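Side-chain contacts in putative silent information regulator 2 (Leishmania infantum, PDB 5OL0), which probably removes acetyl groups from lysine side chains of proteins at the expense of NAD, as a zinc-containing class I sirtuin thought to regulate gene expression: residues L120-T125 with P197-D202; V143-S148 with H224-L229. All coordinates share one frame; numbering follows the deposited sequence.

Contact 1: residues L120-T125 with P197-D202; sequences LLRCCT and PDAFFD
Arg-122 and Asp-202 join a strand to the helix that passes over it, and Ala-199, one turn earlier on that helix, lies beside the same guanidinium group. The arginine leaves the strand pointing at the helix. Its CG stands anti to the backbone N (chi1 -151°), and a bend at chi2 sends the rest of the chain across the gap, where the nearest CA atoms, those of Arg-122 and Asp-202, are still 10.3 Å apart. Arg-122 NH1 gives a hydrogen bond of 2.9 Å to Asp-202 OD2, which forms part of a salt bridge. This is an end-on pairing through one nitrogen and one oxygen: the carboxylate offers the anti lone pair of OD2, its plane is turned 80° from that of the guanidinium, and the N-H...O angle is a bent 138°, with OD2 somewhat out of the guanidinium plane. Strand 120-125 belongs to the parallel sheet of the Rossmann-fold domain of sirtuins, and helix 198-207 packs against one face of it. Ala-199 adds a loose van der Waals contact, its CB 4.2 Å from Arg-122 NH2. The same NH1 also forms a salt bridge with Asp-207, its stronger polar partner, so two acidic groups of one helix probably share the positive charge. Asp-202 divides its carboxylate, OD1 being hydrogen-bonded to ND1 of His-206.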
loop_
_atom_site.group_PDB
_atom_site.type_symbol
_atom_site.label_atom_id
_atom_site.label_comp_id
_atom_site.label_asym_id
_atom_site.label_seq_id
_atom_site.Cartn_x
_atom_site.Cartn_y
_atom_site.Cartn_z
ATOM N N LEU A 120 11.351 0.906 -12.355
ATOM C CA LEU A 120 10.901 0.864 -10.980
ATOM C C LEU A 120 12.057 0.833 -10.092
ATOM O O LEU A 120 12.770 -0.122 -10.100
ATOM C CB LEU A 120 10.019 -0.333 -10.744
ATOM C CG LEU A 120 9.324 -0.464 -9.377
ATOM C CD1 LEU A 120 8.246 0.606 -9.198
ATOM C CD2 LEU A 120 8.684 -1.819 -9.329
ATOM N N LEU A 121 12.253 1.870 -9.276
ATOM C CA LEU A 121 13.239 1.826 -8.208
ATOM C C LEU A 121 12.737 0.945 -7.036
ATOM O O LEU A 121 13.456 0.115 -6.480
ATOM C CB LEU A 121 13.496 3.219 -7.750
ATOM C CG LEU A 121 14.439 3.458 -6.578
ATOM C CD1 LEU A 121 15.889 3.037 -6.873
ATOM C CD2 LEU A 121 14.292 4.946 -6.252
ATOM N N ARG A 122 11.496 1.153 -6.617
ATOM C CA ARG A 122 10.959 0.351 -5.515
ATOM C C ARG A 122 9.483 0.587 -5.493
ATOM O O ARG A 122 9.020 1.679 -5.834
ATOM C CB ARG A 122 11.571 0.787 -4.175
ATOM C CG ARG A 122 11.657 -0.323 -3.119
ATOM C CD ARG A 122 12.850 -1.227 -3.463
ATOM N NE ARG A 122 12.965 -2.378 -2.547
ATOM C CZ ARG A 122 13.660 -2.359 -1.387
ATOM N NH1 ARG A 122 14.269 -1.264 -0.952
ATOM N NH2 ARG A 122 13.715 -3.438 -0.628
ATOM N N CYS A 123 8.752 -0.438 -5.119
ATOM C CA CYS A 123 7.342 -0.296 -4.841
ATOM C C CYS A 123 7.166 -0.508 -3.340
ATOM O O CYS A 123 7.560 -1.560 -2.811
ATOM C CB CYS A 123 6.517 -1.355 -5.595
ATOM S SG CYS A 123 4.750 -1.247 -5.161
ATOM N N CYS A 124 6.578 0.468 -2.663
ATOM C CA CYS A 124 6.367 0.379 -1.208
ATOM C C CYS A 124 4.879 0.490 -0.992
ATOM O O CYS A 124 4.284 1.505 -1.363
ATOM C CB CYS A 124 7.054 1.540 -0.528
ATOM S SG CYS A 124 8.900 1.529 -0.595
ATOM N N THR A 125 4.287 -0.515 -0.368
ATOM C CA THR A 125 2.831 -0.567 -0.176
ATOM C C THR A 125 2.507 -0.593 1.310
ATOM O O THR A 125 3.172 -1.220 2.092
ATOM C CB THR A 125 2.232 -1.798 -0.873
ATOM O OG1 THR A 125 0.817 -1.830 -0.702
ATOM C CG2 THR A 125 2.831 -3.152 -0.373
ATOM N N PRO A 197 9.150 -3.840 8.893
ATOM C CA PRO A 197 10.358 -4.621 8.470
ATOM C C PRO A 197 11.529 -3.761 8.013
ATOM O O PRO A 197 11.367 -2.618 7.592
ATOM C CB PRO A 197 9.815 -5.475 7.316
ATOM C CG PRO A 197 8.688 -4.628 6.731
ATOM C CD PRO A 197 8.082 -3.880 7.892
ATOM N N ASP A 198 12.722 -4.328 8.107
ATOM C CA ASP A 198 13.975 -3.712 7.692
ATOM C C ASP A 198 13.945 -3.136 6.302
ATOM O O ASP A 198 14.548 -2.118 6.030
ATOM C CB ASP A 198 15.076 -4.796 7.633
ATOM C CG ASP A 198 15.630 -5.172 8.990
ATOM O OD1 ASP A 198 15.693 -4.315 9.888
ATOM O OD2 ASP A 198 16.094 -6.329 9.125
ATOM N N ALA A 199 13.313 -3.874 5.398
ATOM C CA ALA A 199 13.233 -3.467 4.048
ATOM C C ALA A 199 12.499 -2.122 3.885
ATOM O O ALA A 199 12.756 -1.391 2.909
ATOM C CB ALA A 199 12.548 -4.542 3.238
ATOM N N PHE A 200 11.582 -1.788 4.790
ATOM C CA PHE A 200 10.990 -0.430 4.782
ATOM C C PHE A 200 12.042 0.623 5.023
ATOM O O PHE A 200 12.137 1.617 4.298
ATOM C CB PHE A 200 9.869 -0.269 5.811
ATOM C CG PHE A 200 9.475 1.138 5.967
ATOM C CD1 PHE A 200 8.665 1.736 5.030
ATOM C CD2 PHE A 200 10.054 1.923 6.958
ATOM C CE1 PHE A 200 8.348 3.063 5.124
ATOM C CE2 PHE A 200 9.725 3.247 7.065
ATOM C CZ PHE A 200 8.867 3.825 6.156
ATOM N N PHE A 201 12.889 0.402 6.024
ATOM C CA PHE A 201 13.946 1.392 6.342
ATOM C C PHE A 201 15.036 1.517 5.261
ATOM O O PHE A 201 15.557 2.611 5.022
ATOM C CB PHE A 201 14.511 1.115 7.749
ATOM C CG PHE A 201 13.468 1.312 8.808
ATOM C CD1 PHE A 201 13.086 2.604 9.146
ATOM C CD2 PHE A 201 12.799 0.224 9.371
ATOM C CE1 PHE A 201 12.052 2.817 10.046
ATOM C CE2 PHE A 201 11.771 0.427 10.281
ATOM C CZ PHE A 201 11.398 1.742 10.622
ATOM N N ASP A 202 15.295 0.407 4.592
ATOM C CA ASP A 202 16.172 0.381 3.368
ATOM C C ASP A 202 15.595 1.319 2.306
ATOM O O ASP A 202 16.263 2.212 1.786
ATOM C CB ASP A 202 16.211 -1.060 2.853
ATOM C CG ASP A 202 17.180 -1.252 1.715
ATOM O OD1 ASP A 202 18.386 -1.296 1.996
ATOM O OD2 ASP A 202 16.747 -1.312 0.538
#

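Contact 2: residues V143-S148 with H224-L229; sequences VEAHGS and HPFALL
Apolar packing joins Ala-145 to Phe-226, whose CA atoms, 7.4 Å apart, are the nearest pair between 143-148 and 224-229. The methyl group of Ala-145 meets the phenyl ring at its edge, with CB 3.7 Å from Phe-226 CD1. A first torsion of -171° swings the Phe-226 ring away from the backbone N and beside the carbonyl carbon, while Leu-229 CD1 lies against one face. The second aromatic group is the imidazole of His-146, the probable proton acceptor of the active site. Its ring and that of Phe-226 are oblique, with planes at 53° and centroids 6.0 Å apart, and the closest approach is His-146 NE2 to Phe-226 CB at 4.2 Å. Ala-145 and His-146 occupy the central positions of a type I turn that ends the edge strand 142-144 of the sirtuin Rossmann-fold domain, placing the histidine beside the modified side chain of the bound peptide. Polar contact runs through a water in the plane of the imidazole, hydrogen-bonded to His-146 NE2 at 2.9 Å, which accepts a hydrogen bond from the backbone N of Phe-226 at 3.0 Å. His-146 ND1 is hydrogen-bonded to Gln-126 O, which with the water probably limits rotation of the ring.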
loop_
_atom_site.group_PDB
_atom_site.type_symbol
_atom_site.label_atom_id
_atom_site.label_comp_id
_atom_site.label_asym_id
_atom_site.label_seq_id
_atom_site.Cartn_x
_atom_site.Cartn_y
_atom_site.Cartn_z
ATOM N N VAL A 143 8.374 -3.752 -1.292
ATOM C CA VAL A 143 8.355 -3.622 0.153
ATOM C C VAL A 143 6.924 -3.600 0.644
ATOM O O VAL A 143 6.175 -2.624 0.406
ATOM C CB VAL A 143 9.080 -2.358 0.536
ATOM C CG1 VAL A 143 9.055 -2.154 2.061
ATOM C CG2 VAL A 143 10.520 -2.433 -0.007
ATOM N N GLU A 144 6.550 -4.690 1.323
ATOM C CA GLU A 144 5.278 -4.821 2.051
ATOM C C GLU A 144 5.511 -4.202 3.382
ATOM O O GLU A 144 5.810 -4.910 4.320
ATOM C CB GLU A 144 4.877 -6.317 2.184
ATOM C CG GLU A 144 4.294 -6.829 0.872
ATOM C CD GLU A 144 3.976 -8.320 0.792
ATOM O OE1 GLU A 144 4.697 -9.102 1.415
ATOM O OE2 GLU A 144 3.038 -8.715 0.057
ATOM N N ALA A 145 5.394 -2.873 3.477
ATOM C CA ALA A 145 5.800 -2.186 4.676
ATOM C C ALA A 145 4.997 -2.500 5.948
ATOM O O ALA A 145 5.496 -2.279 7.055
ATOM C CB ALA A 145 5.792 -0.681 4.440
ATOM N N HIS A 146 3.776 -2.994 5.772
ATOM C CA HIS A 146 2.898 -3.413 6.844
ATOM C C HIS A 146 2.572 -4.879 6.822
ATOM O O HIS A 146 1.570 -5.286 7.381
ATOM C CB HIS A 146 1.604 -2.636 6.781
ATOM C CG HIS A 146 1.799 -1.182 7.069
ATOM N ND1 HIS A 146 0.879 -0.217 6.709
ATOM C CD2 HIS A 146 2.818 -0.527 7.672
ATOM C CE1 HIS A 146 1.340 0.967 7.053
ATOM N NE2 HIS A 146 2.519 0.807 7.633
ATOM N N GLY A 147 3.419 -5.645 6.171
ATOM C CA GLY A 147 3.258 -7.104 6.051
ATOM C C GLY A 147 2.084 -7.528 5.228
ATOM O O GLY A 147 1.641 -6.783 4.354
ATOM N N SER A 148 1.579 -8.733 5.522
ATOM C CA SER A 148 0.464 -9.352 4.793
ATOM C C SER A 148 0.057 -10.660 5.465
ATOM O O SER A 148 0.671 -11.072 6.512
ATOM C CB SER A 148 0.885 -9.695 3.342
ATOM O OG SER A 148 1.649 -10.909 3.299
ATOM N N HIS A 224 2.410 6.296 10.050
ATOM C CA HIS A 224 3.803 6.610 10.139
ATOM C C HIS A 224 4.531 5.413 10.632
ATOM O O HIS A 224 3.924 4.614 11.313
ATOM C CB HIS A 224 3.978 7.804 11.103
ATOM C CG HIS A 224 3.097 8.942 10.768
ATOM N ND1 HIS A 224 3.264 9.680 9.617
ATOM C CD2 HIS A 224 1.999 9.440 11.391
ATOM C CE1 HIS A 224 2.289 10.564 9.536
ATOM N NE2 HIS A 224 1.520 10.451 10.605
ATOM N N PRO A 225 5.810 5.221 10.263
ATOM C CA PRO A 225 6.611 6.121 9.451
ATOM C C PRO A 225 6.464 6.062 7.881
ATOM O O PRO A 225 7.156 6.791 7.179
ATOM C CB PRO A 225 8.033 5.737 9.864
ATOM C CG PRO A 225 7.967 4.285 10.171
ATOM C CD PRO A 225 6.583 4.056 10.734
ATOM N N PHE A 226 5.580 5.232 7.373
ATOM C CA PHE A 226 5.299 5.095 5.949
ATOM C C PHE A 226 5.115 6.433 5.263
ATOM O O PHE A 226 5.699 6.674 4.215
ATOM C CB PHE A 226 4.033 4.240 5.692
ATOM C CG PHE A 226 3.834 3.889 4.223
ATOM C CD1 PHE A 226 4.448 2.733 3.682
ATOM C CD2 PHE A 226 3.169 4.747 3.358
ATOM C CE1 PHE A 226 4.295 2.411 2.325
ATOM C CE2 PHE A 226 3.016 4.429 2.001
ATOM C CZ PHE A 226 3.568 3.258 1.483
ATOM N N ALA A 227 4.359 7.326 5.875
ATOM C CA ALA A 227 4.090 8.636 5.274
ATOM C C ALA A 227 5.337 9.509 5.105
ATOM O O ALA A 227 5.302 10.509 4.415
ATOM C CB ALA A 227 3.036 9.352 6.063
ATOM N N LEU A 228 6.469 9.103 5.663
ATOM C CA LEU A 228 7.697 9.893 5.452
ATOM C C LEU A 228 8.293 9.707 4.088
ATOM O O LEU A 228 9.061 10.553 3.635
ATOM C CB LEU A 228 8.767 9.560 6.437
ATOM C CG LEU A 228 8.585 10.075 7.849
ATOM C CD1 LEU A 228 9.637 9.401 8.720
ATOM C CD2 LEU A 228 8.796 11.590 7.826
ATOM N N LEU A 229 7.946 8.607 3.434
ATOM C CA LEU A 229 8.608 8.277 2.181
ATOM C C LEU A 229 8.675 9.428 1.177
ATOM O O LEU A 229 9.746 9.781 0.718
ATOM C CB LEU A 229 7.986 7.016 1.553
ATOM C CG LEU A 229 8.471 5.735 2.198
ATOM C CD1 LEU A 229 7.520 4.609 1.854
ATOM C CD2 LEU A 229 9.897 5.360 1.741
HETATM O O HOH W 1 3.869 3.115 8.744
#

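From the N terminus the chain runs first through 120-125 and then through 143-148, whose first residues lie beside it, strands 120-125 and 142-144 being neighbours in the parallel sheet. Next comes 197-202, where contact 1 closes a loop with 71 residues between its segments, bringing the start of helix 198-207 back to the sheet. Contact 2 closes at 224-229, in the loop between strands 213-217 and 239-242, with 75 residues between. The segments alternate, so the two loops cross rather than nest. A probable backbone hydrogen bond joins the contacts, Cys-123 O to Val-143 N at 2.8 Å, and Phe-200 of the helix touches both Ala-145 and Leu-229.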